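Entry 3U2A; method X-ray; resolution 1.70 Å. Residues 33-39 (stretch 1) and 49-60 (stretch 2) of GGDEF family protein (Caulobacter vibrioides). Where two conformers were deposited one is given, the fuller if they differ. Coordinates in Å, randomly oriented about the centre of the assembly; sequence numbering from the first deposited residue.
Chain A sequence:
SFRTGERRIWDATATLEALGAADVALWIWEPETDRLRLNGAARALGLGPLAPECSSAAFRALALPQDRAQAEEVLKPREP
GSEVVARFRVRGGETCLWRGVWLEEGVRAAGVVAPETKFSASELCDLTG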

ATOM      1  N   THR A  33      23.060   2.282  -6.258  1.00 16.51           N
ATOM      2  CA  THR A  33      23.091   3.741  -6.428  1.00 16.10           C
ATOM      3  C   THR A  33      22.965   4.473  -5.091  1.00 13.38           C
ATOM      4  O   THR A  33      22.993   5.714  -5.042  1.00 14.44           O
ATOM      5  CB  THR A  33      21.965   4.211  -7.375  1.00 15.21           C
ATOM      6  OG1 THR A  33      20.701   3.838  -6.825  1.00 18.54           O
ATOM      7  CG2 THR A  33      22.104   3.581  -8.759  1.00 19.77           C
ATOM      8  N   ASP A  34      22.855   3.699  -4.010  1.00 13.71           N
ATOM      9  CA  ASP A  34      22.614   4.222  -2.651  1.00 15.54           C
ATOM     10  C   ASP A  34      21.396   5.161  -2.589  1.00 15.36           C
ATOM     11  O   ASP A  34      21.427   6.202  -1.913  1.00 15.93           O
ATOM     12  CB  ASP A  34      23.870   4.911  -2.090  1.00 12.89           C
ATOM     13  CG  ASP A  34      23.807   5.087  -0.585  1.00 12.63           C
ATOM     14  OD1 ASP A  34      23.373   4.150   0.108  1.00 17.54           O
ATOM     15  OD2 ASP A  34      24.181   6.166  -0.081  1.00 13.97           O
ATOM     16  N   ARG A  35      20.344   4.784  -3.314  1.00 13.31           N
ATOM     17  CA  ARG A  35      19.132   5.588  -3.425  0.50 14.29           C
ATOM     18  C   ARG A  35      17.924   4.839  -2.874  1.00 15.00           C
ATOM     19  O   ARG A  35      17.571   3.761  -3.381  1.00 12.97           O
ATOM     20  CB  ARG A  35      18.859   5.970  -4.890  0.50 16.81           C
ATOM     21  CG  ARG A  35      19.854   6.945  -5.509  0.50 23.11           C
ATOM     22  CD  ARG A  35      19.418   7.340  -6.925  0.50 28.78           C
ATOM     23  NE  ARG A  35      20.339   8.283  -7.555  0.50 32.84           N
ATOM     24  CZ  ARG A  35      21.005   8.037  -8.678  0.50 30.29           C
ATOM     25  NH1 ARG A  35      20.839   6.883  -9.305  0.50 30.71           N
ATOM     26  NH2 ARG A  35      21.827   8.949  -9.180  0.50 33.03           N
ATOM     27  N   LEU A  36      17.299   5.409  -1.840  1.00 12.25           N
ATOM     28  CA  LEU A  36      16.003   4.947  -1.352  1.00 11.40           C
ATOM     29  C   LEU A  36      14.970   5.961  -1.849  1.00 11.95           C
ATOM     30  O   LEU A  36      15.068   7.158  -1.559  1.00 15.89           O
ATOM     31  CB  LEU A  36      15.973   4.865   0.186  1.00 11.13           C
ATOM     32  CG  LEU A  36      14.593   4.518   0.775  1.00 15.05           C
ATOM     33  CD1 LEU A  36      14.285   3.034   0.588  1.00 13.24           C
ATOM     34  CD2 LEU A  36      14.508   4.913   2.230  1.00 19.87           C
ATOM     35  N   ARG A  37      13.989   5.498  -2.609  1.00 12.65           N
ATOM     36  CA  ARG A  37      12.929   6.381  -3.096  1.00 14.51           C
ATOM     37  C   ARG A  37      11.608   6.124  -2.388  1.00 15.47           C
ATOM     38  O   ARG A  37      11.254   4.971  -2.124  1.00 12.18           O
ATOM     39  CB  ARG A  37      12.761   6.219  -4.614  1.00 16.25           C
ATOM     40  CG  ARG A  37      13.942   6.762  -5.427  1.00 26.09           C
ATOM     41  CD  ARG A  37      14.221   5.894  -6.653  1.00 28.07           C
ATOM     42  NE  ARG A  37      13.153   5.941  -7.628  1.00 30.18           N
ATOM     43  CZ  ARG A  37      12.844   4.958  -8.473  1.00 29.16           C
ATOM     44  NH1 ARG A  37      13.507   3.799  -8.472  1.00 30.80           N
ATOM     45  NH2 ARG A  37      11.847   5.128  -9.315  1.00 28.08           N
ATOM     46  N   LEU A  38      10.887   7.208  -2.087  1.00 12.71           N
ATOM     47  CA  LEU A  38       9.563   7.136  -1.464  1.00 14.03           C
ATOM     48  C   LEU A  38       8.490   7.862  -2.275  1.00 19.48           C
ATOM     49  O   LEU A  38       8.760   8.895  -2.901  1.00 18.85           O
ATOM     50  CB  LEU A  38       9.607   7.721  -0.052  1.00 14.49           C
ATOM     51  CG  LEU A  38      10.333   6.899   1.003  1.00 16.63           C
ATOM     52  CD1 LEU A  38      10.751   7.808   2.158  1.00 22.52           C
ATOM     53  CD2 LEU A  38       9.439   5.767   1.501  1.00 19.54           C
ATOM     54  N   ASN A  39       7.279   7.307  -2.258  1.00 16.02           N
ATOM     55  CA  ASN A  39       6.117   7.897  -2.909  1.00 14.83           C
ATOM     56  C   ASN A  39       4.866   7.643  -2.066  1.00 15.22           C
ATOM     57  O   ASN A  39       4.605   6.514  -1.661  1.00 16.13           O
ATOM     58  CB  ASN A  39       5.933   7.293  -4.305  1.00 14.70           C
ATOM     59  CG  ASN A  39       4.898   8.028  -5.127  1.00 16.66           C
ATOM     60  OD1 ASN A  39       3.946   7.426  -5.624  1.00 18.84           O
ATOM     61  ND2 ASN A  39       5.086   9.338  -5.290  1.00 17.43           N
TER
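Stretch 2 (49-60) PLAPECSSAAFR

Stretch 2 runs antiparallel to the strand formed by residues 35-39, pairs with it through a short extended segment at Glu53 and Cys54, and then turns into a helix that begins at Ser56. A cis peptide bond precedes Pro52, just before the pairing starts. The register sets Leu38 beside Pro52, Arg37 beside Glu53, Leu36 beside Cys54 and Arg35 beside Ser55, with CA atoms of Arg37 and Glu53 4.4 Å apart and those of Leu36 and Cys54 5.3 Å apart.

Backbone hydrogen bonds fix this register. Leu36 N donates to Cys54 O at 2.9 Å and Cys54 N returns the bond to Leu36 O, also at 2.9 Å; Leu38 N donates to Pro52 O at 2.9 Å. Proline has no amide hydrogen to give back, but its carbonyl still serves the ladder. The O atom of water 2 bridges the two stretches, donating to Leu36 O at 2.9 Å and to Leu50 O at 2.6 Å.

The apolar contacts follow from the alternation of the strand. Leu36 and Cys54 share one face, where Leu36 CD2 lies 3.8 Å from Cys54 SG and 3.3 Å from Phe59 CD1, so one leucine touches both strand and helix. Farther along, Leu38 CD1 meets Leu50 CB at 3.8 Å.

Charge lies on the other face with Arg37 and Glu53. The extended Glu53 side chain places OE1 3.5 Å from Arg37 CG, yet its salt bridge is a long one to Arg35, with Arg35 NE 3.8 Å from Glu53 OE1.

Polar side chains secure the helix start. Ser56 OG donates to Asp34 OD1 at 2.6 Å, and Ser56 N adds a weak bond to Asp34 OD1 at 3.3 Å. The O atom of water 1 lies 2.7 Å from Asp34 OD2, to which it donates, and 3.0 Å from Ala57 N, from which it accepts, while Ser55 OG caps the helix by accepting from Ala58 N at 3.1 Å.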

ATOM      1  N   PRO A  49      11.405  13.929   5.803  1.00 21.01           N
ATOM      2  CA  PRO A  49      12.805  14.308   5.546  1.00 20.66           C
ATOM      3  C   PRO A  49      13.540  13.440   4.514  1.00 22.29           C
ATOM      4  O   PRO A  49      14.532  13.886   3.939  1.00 23.54           O
ATOM      5  CB  PRO A  49      13.455  14.154   6.919  1.00 21.90           C
ATOM      6  CG  PRO A  49      12.359  14.478   7.865  1.00 22.64           C
ATOM      7  CD  PRO A  49      11.150  13.810   7.255  1.00 20.45           C
ATOM      8  N   LEU A  50      13.056  12.222   4.293  1.00 18.64           N
ATOM      9  CA  LEU A  50      13.684  11.289   3.355  1.00 18.68           C
ATOM     10  C   LEU A  50      13.137  11.392   1.941  1.00 17.94           C
ATOM     11  O   LEU A  50      13.804  10.995   0.989  1.00 19.21           O
ATOM     12  CB  LEU A  50      13.492   9.846   3.831  1.00 18.37           C
ATOM     13  CG  LEU A  50      13.954   9.478   5.248  1.00 18.49           C
ATOM     14  CD1 LEU A  50      13.714   7.997   5.502  1.00 14.69           C
ATOM     15  CD2 LEU A  50      15.404   9.848   5.465  1.00 16.10           C
ATOM     16  N   ALA A  51      11.908  11.876   1.818  1.00 17.85           N
ATOM     17  CA  ALA A  51      11.213  11.904   0.528  1.00 16.60           C
ATOM     18  C   ALA A  51      11.629  13.124  -0.291  1.00 19.16           C
ATOM     19  O   ALA A  51      11.873  14.188   0.280  1.00 21.17           O
ATOM     20  CB  ALA A  51       9.718  11.907   0.752  1.00 19.70           C
ATOM     21  N   PRO A  52      11.675  12.999  -1.631  1.00 18.91           N
ATOM     22  CA  PRO A  52      11.321  11.858  -2.491  1.00 17.81           C
ATOM     23  C   PRO A  52      12.423  10.791  -2.624  1.00 17.04           C
ATOM     24  O   PRO A  52      12.153   9.671  -3.082  1.00 17.48           O
ATOM     25  CB  PRO A  52      11.074  12.531  -3.841  1.00 19.76           C
ATOM     26  CG  PRO A  52      12.016  13.671  -3.840  1.00 22.08           C
ATOM     27  CD  PRO A  52      12.005  14.192  -2.433  1.00 20.30           C
ATOM     28  N   GLU A  53      13.649  11.148  -2.243  1.00 17.33           N
ATOM     29  CA  GLU A  53      14.800  10.251  -2.365  1.00 17.05           C
ATOM     30  C   GLU A  53      15.844  10.602  -1.331  1.00 16.30           C
ATOM     31  O   GLU A  53      16.031  11.775  -1.022  1.00 18.05           O
ATOM     32  CB  GLU A  53      15.414  10.401  -3.750  1.00 20.00           C
ATOM     33  CG  GLU A  53      16.484   9.401  -4.096  1.00 28.12           C
ATOM     34  CD  GLU A  53      16.964   9.605  -5.505  1.00 33.87           C
ATOM     35  OE1 GLU A  53      16.722   8.718  -6.344  1.00 43.73           O
ATOM     36  OE2 GLU A  53      17.547  10.671  -5.777  1.00 35.00           O
ATOM     37  N   CYS A  54      16.511   9.583  -0.793  1.00 14.67           N
ATOM     38  CA  CYS A  54      17.581   9.782   0.186  1.00 13.02           C
ATOM     39  C   CYS A  54      18.649   8.709   0.075  1.00 13.65           C
ATOM     40  O   CYS A  54      18.462   7.704  -0.611  1.00 14.62           O
ATOM     41  CB  CYS A  54      17.027   9.815   1.615  1.00 14.14           C
ATOM     42  SG  CYS A  54      16.424   8.235   2.218  1.00 15.23           S
ATOM     43  N   SER A  55      19.768   8.937   0.763  1.00 14.71           N
ATOM     44  CA  SER A  55      20.823   7.948   0.899  1.00 14.82           C
ATOM     45  C   SER A  55      20.508   6.960   2.015  1.00 14.14           C
ATOM     46  O   SER A  55      19.649   7.209   2.877  1.00 12.30           O
ATOM     47  CB  SER A  55      22.141   8.653   1.235  1.00 14.76           C
ATOM     48  OG  SER A  55      22.046   9.306   2.493  1.00 15.58           O
ATOM     49  N   SER A  56      21.230   5.847   2.028  1.00 14.09           N
ATOM     50  CA  SER A  56      21.107   4.914   3.147  1.00 13.99           C
ATOM     51  C   SER A  56      21.524   5.561   4.482  1.00 14.46           C
ATOM     52  O   SER A  56      20.921   5.288   5.526  1.00 15.89           O
ATOM     53  CB  SER A  56      21.888   3.625   2.877  1.00 16.03           C
ATOM     54  OG  SER A  56      23.272   3.877   2.695  1.00 17.13           O
ATOM     55  N   ALA A  57      22.521   6.448   4.448  1.00 14.60           N
ATOM     56  CA  ALA A  57      22.942   7.157   5.661  1.00 15.47           C
ATOM     57  C   ALA A  57      21.841   8.038   6.243  1.00 16.25           C
ATOM     58  O   ALA A  57      21.652   8.060   7.459  1.00 14.26           O
ATOM     59  CB  ALA A  57      24.197   7.965   5.406  1.00 17.24           C
ATOM     60  N   ALA A  58      21.114   8.749   5.378  1.00 14.93           N
ATOM     61  CA  ALA A  58      19.999   9.598   5.796  1.00 15.79           C
ATOM     62  C   ALA A  58      18.882   8.758   6.430  1.00 15.43           C
ATOM     63  O   ALA A  58      18.281   9.151   7.437  1.00 14.25           O
ATOM     64  CB  ALA A  58      19.469  10.412   4.613  1.00 16.81           C
ATOM     65  N   PHE A  59      18.617   7.607   5.821  1.00 14.47           N
ATOM     66  CA  PHE A  59      17.632   6.649   6.298  1.00 15.40           C
ATOM     67  C   PHE A  59      17.994   6.174   7.719  1.00 16.07           C
ATOM     68  O   PHE A  59      17.163   6.253   8.642  1.00 13.52           O
ATOM     69  CB  PHE A  59      17.553   5.488   5.296  1.00 15.00           C
ATOM     70  CG  PHE A  59      16.677   4.332   5.732  1.00 15.69           C
ATOM     71  CD1 PHE A  59      15.325   4.309   5.408  1.00 19.61           C
ATOM     72  CD2 PHE A  59      17.217   3.249   6.433  1.00 17.78           C
ATOM     73  CE1 PHE A  59      14.514   3.230   5.780  1.00 16.85           C
ATOM     74  CE2 PHE A  59      16.420   2.179   6.813  1.00 19.41           C
ATOM     75  CZ  PHE A  59      15.065   2.170   6.485  1.00 16.22           C
ATOM     76  N   ARG A  60      19.229   5.712   7.902  1.00 14.43           N
ATOM     77  CA  ARG A  60      19.681   5.236   9.229  1.00 14.04           C
ATOM     78  C   ARG A  60      19.612   6.334  10.285  1.00 18.05           C
ATOM     79  O   ARG A  60      19.228   6.078  11.435  1.00 17.46           O
ATOM     80  CB  ARG A  60      21.098   4.706   9.158  1.00 15.60           C
ATOM     81  CG  ARG A  60      21.263   3.490   8.296  1.00 17.80           C
ATOM     82  CD  ARG A  60      22.714   3.071   8.274  1.00 22.63           C
ATOM     83  NE  ARG A  60      22.928   1.999   7.309  1.00 24.05           N
ATOM     84  CZ  ARG A  60      23.625   2.126   6.184  1.00 26.38           C
ATOM     85  NH1 ARG A  60      24.214   3.277   5.877  1.00 26.12           N
ATOM     86  NH2 ARG A  60      23.750   1.088   5.372  1.00 27.00           N
TER
HETATM   87  O   HOH W   1      24.787   6.726   2.466  1.00 16.39           O
HETATM   88  O   HOH W   2      13.081   8.712  -0.090  1.00 32.72           O